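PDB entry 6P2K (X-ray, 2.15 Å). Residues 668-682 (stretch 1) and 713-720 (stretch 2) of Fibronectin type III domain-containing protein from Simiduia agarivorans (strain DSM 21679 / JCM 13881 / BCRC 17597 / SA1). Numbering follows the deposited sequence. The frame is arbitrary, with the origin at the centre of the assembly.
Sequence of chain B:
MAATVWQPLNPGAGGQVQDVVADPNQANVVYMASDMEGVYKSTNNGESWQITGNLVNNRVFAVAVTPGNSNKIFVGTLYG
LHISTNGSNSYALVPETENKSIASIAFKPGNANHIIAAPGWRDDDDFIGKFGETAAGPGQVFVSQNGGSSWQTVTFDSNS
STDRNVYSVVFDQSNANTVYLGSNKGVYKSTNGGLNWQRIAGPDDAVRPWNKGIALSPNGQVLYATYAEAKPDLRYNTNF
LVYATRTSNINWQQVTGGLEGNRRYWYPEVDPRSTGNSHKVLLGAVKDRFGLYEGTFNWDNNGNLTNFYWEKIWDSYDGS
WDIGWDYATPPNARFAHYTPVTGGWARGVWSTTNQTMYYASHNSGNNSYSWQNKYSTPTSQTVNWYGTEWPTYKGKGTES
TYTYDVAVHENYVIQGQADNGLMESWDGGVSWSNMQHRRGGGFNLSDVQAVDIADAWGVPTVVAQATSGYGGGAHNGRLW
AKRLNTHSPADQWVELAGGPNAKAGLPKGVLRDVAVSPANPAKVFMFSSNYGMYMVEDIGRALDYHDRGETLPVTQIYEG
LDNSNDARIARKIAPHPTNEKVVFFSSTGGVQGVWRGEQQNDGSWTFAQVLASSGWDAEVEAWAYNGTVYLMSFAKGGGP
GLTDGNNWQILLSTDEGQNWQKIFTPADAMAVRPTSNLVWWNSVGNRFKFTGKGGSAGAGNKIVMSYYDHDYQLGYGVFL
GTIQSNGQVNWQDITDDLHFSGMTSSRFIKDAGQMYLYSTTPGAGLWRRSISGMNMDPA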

# COMPACT_ATOMS: atom_id res chain seq x y z
N ASP B 668 52.50 21.52 27.20
CA ASP B 668 52.46 21.68 25.75
C ASP B 668 51.34 22.62 25.32
O ASP B 668 51.52 23.43 24.41
CB ASP B 668 52.28 20.32 25.07
CG ASP B 668 53.35 19.32 25.45
OD1 ASP B 668 54.51 19.73 25.63
OD2 ASP B 668 53.02 18.12 25.56
N ALA B 669 50.18 22.53 25.98
CA ALA B 669 49.07 23.40 25.63
C ALA B 669 49.38 24.86 25.93
O ALA B 669 49.06 25.75 25.14
CB ALA B 669 47.81 22.95 26.38
N MET B 670 50.02 25.13 27.07
CA MET B 670 50.33 26.51 27.43
C MET B 670 51.42 27.08 26.54
O MET B 670 51.48 28.30 26.35
CB MET B 670 50.74 26.59 28.90
CG MET B 670 49.60 26.31 29.86
SD MET B 670 50.06 26.54 31.59
CE MET B 670 50.66 28.23 31.55
N ALA B 671 52.29 26.24 25.99
CA ALA B 671 53.30 26.72 25.05
C ALA B 671 52.69 27.02 23.68
O ALA B 671 53.04 28.03 23.06
CB ALA B 671 54.42 25.69 24.91
N VAL B 672 51.78 26.17 23.21
CA VAL B 672 51.16 26.38 21.90
C VAL B 672 50.12 27.50 21.96
O VAL B 672 49.94 28.23 20.99
CB VAL B 672 50.56 25.06 21.40
CG1 VAL B 672 49.76 25.27 20.12
CG2 VAL B 672 51.66 24.03 21.17
N ARG B 673 49.43 27.65 23.10
CA ARG B 673 48.42 28.68 23.29
C ARG B 673 48.73 29.42 24.59
O ARG B 673 48.31 29.00 25.67
CB ARG B 673 47.01 28.08 23.32
CG ARG B 673 45.88 29.09 23.47
CD ARG B 673 44.55 28.44 23.14
NE ARG B 673 43.41 29.29 23.46
CZ ARG B 673 42.95 30.25 22.67
NH1 ARG B 673 43.54 30.51 21.51
NH2 ARG B 673 41.90 30.97 23.05
N PRO B 674 49.50 30.51 24.52
CA PRO B 674 49.87 31.24 25.74
C PRO B 674 48.64 31.77 26.46
O PRO B 674 47.62 32.10 25.85
CB PRO B 674 50.75 32.38 25.22
CG PRO B 674 51.26 31.88 23.89
CD PRO B 674 50.14 31.07 23.32
N THR B 675 48.76 31.86 27.79
CA THR B 675 47.66 32.37 28.61
C THR B 675 47.28 33.80 28.23
O THR B 675 46.20 34.26 28.62
CB THR B 675 48.02 32.31 30.09
OG1 THR B 675 49.16 33.14 30.35
CG2 THR B 675 48.36 30.87 30.49
N SER B 676 48.13 34.48 27.46
CA SER B 676 47.79 35.77 26.88
C SER B 676 46.47 35.75 26.11
O SER B 676 45.88 36.82 25.91
CB SER B 676 48.93 36.21 25.97
OG SER B 676 48.64 35.89 24.61
N ASN B 677 46.02 34.59 25.64
CA ASN B 677 44.80 34.50 24.85
C ASN B 677 43.52 34.46 25.69
O ASN B 677 42.43 34.60 25.13
CB ASN B 677 44.85 33.25 23.95
CG ASN B 677 45.94 33.34 22.91
OD1 ASN B 677 45.75 33.95 21.85
ND2 ASN B 677 47.09 32.77 23.21
N LEU B 678 43.64 34.29 27.00
CA LEU B 678 42.50 34.05 27.88
C LEU B 678 42.23 35.30 28.70
O LEU B 678 43.08 35.74 29.48
CB LEU B 678 42.77 32.86 28.79
CG LEU B 678 43.25 31.63 28.04
CD1 LEU B 678 43.64 30.56 29.02
CD2 LEU B 678 42.17 31.12 27.09
N VAL B 679 41.04 35.88 28.52
CA VAL B 679 40.66 37.08 29.25
C VAL B 679 40.50 36.79 30.74
O VAL B 679 40.57 37.72 31.55
CB VAL B 679 39.36 37.66 28.66
CG1 VAL B 679 38.16 36.81 29.05
CG2 VAL B 679 39.17 39.11 29.08
N TRP B 680 40.32 35.53 31.12
CA TRP B 680 40.02 35.16 32.50
C TRP B 680 41.24 34.69 33.28
O TRP B 680 41.11 34.40 34.48
CB TRP B 680 38.95 34.06 32.53
CG TRP B 680 39.18 32.93 31.56
CD1 TRP B 680 38.67 32.82 30.30
CD2 TRP B 680 39.97 31.76 31.77
NE1 TRP B 680 39.09 31.65 29.72
CE2 TRP B 680 39.89 30.98 30.60
CE3 TRP B 680 40.74 31.28 32.84
CZ2 TRP B 680 40.55 29.75 30.47
CZ3 TRP B 680 41.40 30.07 32.71
CH2 TRP B 680 41.30 29.32 31.53
N TRP B 681 42.41 34.60 32.65
CA TRP B 681 43.54 33.94 33.30
C TRP B 681 43.97 34.66 34.57
O TRP B 681 44.26 34.01 35.58
CB TRP B 681 44.72 33.83 32.34
CG TRP B 681 45.80 32.97 32.90
CD1 TRP B 681 46.99 33.38 33.42
CD2 TRP B 681 45.77 31.55 33.05
NE1 TRP B 681 47.71 32.30 33.86
CE2 TRP B 681 46.98 31.16 33.64
CE3 TRP B 681 44.83 30.56 32.72
CZ2 TRP B 681 47.29 29.83 33.92
CZ3 TRP B 681 45.14 29.24 33.00
CH2 TRP B 681 46.36 28.89 33.59
N ASN B 682 44.03 35.99 34.54
CA ASN B 682 44.55 36.72 35.69
C ASN B 682 43.58 36.74 36.86
O ASN B 682 44.00 36.97 37.99
CB ASN B 682 44.91 38.14 35.27
CG ASN B 682 46.22 38.20 34.51
OD1 ASN B 682 47.20 37.55 34.87
ND2 ASN B 682 46.24 38.99 33.44
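Stretch 2 (713-720) QLGYGVFL

Stretch 2 is a strand from L714 onward, extended except for a kink at Y716, whose phi/psi of -72/-49 is helical, followed by G717 at 169/165. It runs across the helix 668-672 rather than along it: the two N-to-C directions make an angle of 80°, with the axes 9.5 Å apart at their closest. Beyond the helix, stretch 1 unwinds at R673, passes through the 3-10 segment 675-677 and makes a type I turn from L678 to W681. The register runs in reverse, with F719 near A669, G717 near R673, Y716 near L678 and L714 near W680.

The main bump is Y716. Its CA-to-CB bond points sideways, but with chi1 at -166° (t) the end of the side chain comes nearer stretch 1 and enters a hollow walled by M670, R673, T675, L678 and W681. L678 covers one face of the ring, its CD1 lying 3.8 Å from the ring centroid of Y716, a CH-pi contact. The edge of Y716 is directed toward the face of the six-membered ring of W681, with planes at 89° and centroids 5.9 Å apart. A tyrosine suits this pocket because its flat ring fits among apolar groups while its hydroxyl reaches the floor: Y716 OH donates a hydrogen bond to R673 O at 2.7 Å, and M670 CG and T675 CG2 each come within 3.3 Å of Y716 OH.

R673 answers in the other direction. Its side chain, extended through chi3, reaches across the strand, and R673 NE donates to Y716 O at 2.8 Å, so these two residues are joined by a reciprocal pair of hydrogen bonds. The path passes G717, whose CA is 3.8 Å from R673 NE. Here the lack of a side chain matters, since an ideal CB on G717 would lie 2.5 Å from R673 CD, a clash.

At one end, F719 points toward the helix. Small A669 leaves room for the ring, with A669 CB 3.5 Å from F719 CZ, while V672 CG1 meets the ring edge at 4.1 Å from F719 CD2 and R673 CB lies 3.7 Å from F719 CE2.

At the other end, L714 packs over one face of the W680 indole, its CD2 3.6 Å from the centroid of the five-membered ring of W680. The broad indole offers a flat seat for a branched leucine. G715, between L714 and Y716, brings its carbonyl to the indole edge, G715 O being 3.6 Å from W680 CZ2. A water bridges the polar groups here, accepting from W680 NE1 at 3.0 Å and donating to G715 O at 2.8 Å.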

# COMPACT_ATOMS: atom_id res chain seq x y z
N GLN B 713 33.33 26.42 33.90
CA GLN B 713 32.97 26.69 32.51
C GLN B 713 34.06 27.47 31.79
O GLN B 713 33.79 28.39 31.01
CB GLN B 713 31.63 27.42 32.41
CG GLN B 713 30.47 26.68 33.05
CD GLN B 713 29.27 27.58 33.28
OE1 GLN B 713 28.34 27.21 34.00
NE2 GLN B 713 29.29 28.76 32.67
N LEU B 714 35.31 27.10 32.05
CA LEU B 714 36.47 27.73 31.43
C LEU B 714 37.08 26.78 30.41
O LEU B 714 37.41 25.64 30.74
CB LEU B 714 37.50 28.13 32.49
CG LEU B 714 37.01 29.14 33.52
CD1 LEU B 714 37.99 29.27 34.67
CD2 LEU B 714 36.77 30.49 32.85
N GLY B 715 37.22 27.25 29.18
CA GLY B 715 37.87 26.48 28.14
C GLY B 715 39.23 27.07 27.80
O GLY B 715 39.32 28.23 27.39
N TYR B 716 40.29 26.28 27.97
CA TYR B 716 41.62 26.79 27.67
C TYR B 716 41.83 26.92 26.17
O TYR B 716 42.30 27.96 25.68
CB TYR B 716 42.70 25.89 28.28
CG TYR B 716 44.05 26.57 28.28
CD1 TYR B 716 44.85 26.57 27.15
CD2 TYR B 716 44.50 27.24 29.41
CE1 TYR B 716 46.07 27.22 27.14
CE2 TYR B 716 45.72 27.89 29.41
CZ TYR B 716 46.51 27.87 28.28
OH TYR B 716 47.72 28.51 28.27
N GLY B 717 41.50 25.88 25.41
CA GLY B 717 41.71 25.91 23.98
C GLY B 717 41.53 24.57 23.31
O GLY B 717 41.51 23.52 23.97
N VAL B 718 41.39 24.59 21.98
CA VAL B 718 41.26 23.39 21.16
C VAL B 718 42.58 23.19 20.43
O VAL B 718 43.12 24.14 19.85
CB VAL B 718 40.09 23.51 20.18
CG1 VAL B 718 39.84 22.17 19.47
CG2 VAL B 718 38.84 23.98 20.90
N PHE B 719 43.09 21.96 20.46
CA PHE B 719 44.41 21.67 19.91
C PHE B 719 44.33 20.53 18.91
O PHE B 719 43.68 19.51 19.15
CB PHE B 719 45.40 21.34 21.02
CG PHE B 719 45.55 22.43 22.04
CD1 PHE B 719 44.71 22.49 23.15
CD2 PHE B 719 46.51 23.43 21.87
CE1 PHE B 719 44.84 23.51 24.07
CE2 PHE B 719 46.64 24.44 22.80
CZ PHE B 719 45.81 24.48 23.90
N LEU B 720 45.01 20.71 17.78
CA LEU B 720 45.02 19.76 16.68
C LEU B 720 46.45 19.30 16.44
O LEU B 720 47.34 20.13 16.20
CB LEU B 720 44.44 20.38 15.41
CG LEU B 720 44.35 19.49 14.17
CD1 LEU B 720 43.15 18.56 14.26
CD2 LEU B 720 44.32 20.32 12.90
O HOH W 1 40.03 29.79 24.91
O HOH W 2 37.65 30.53 27.32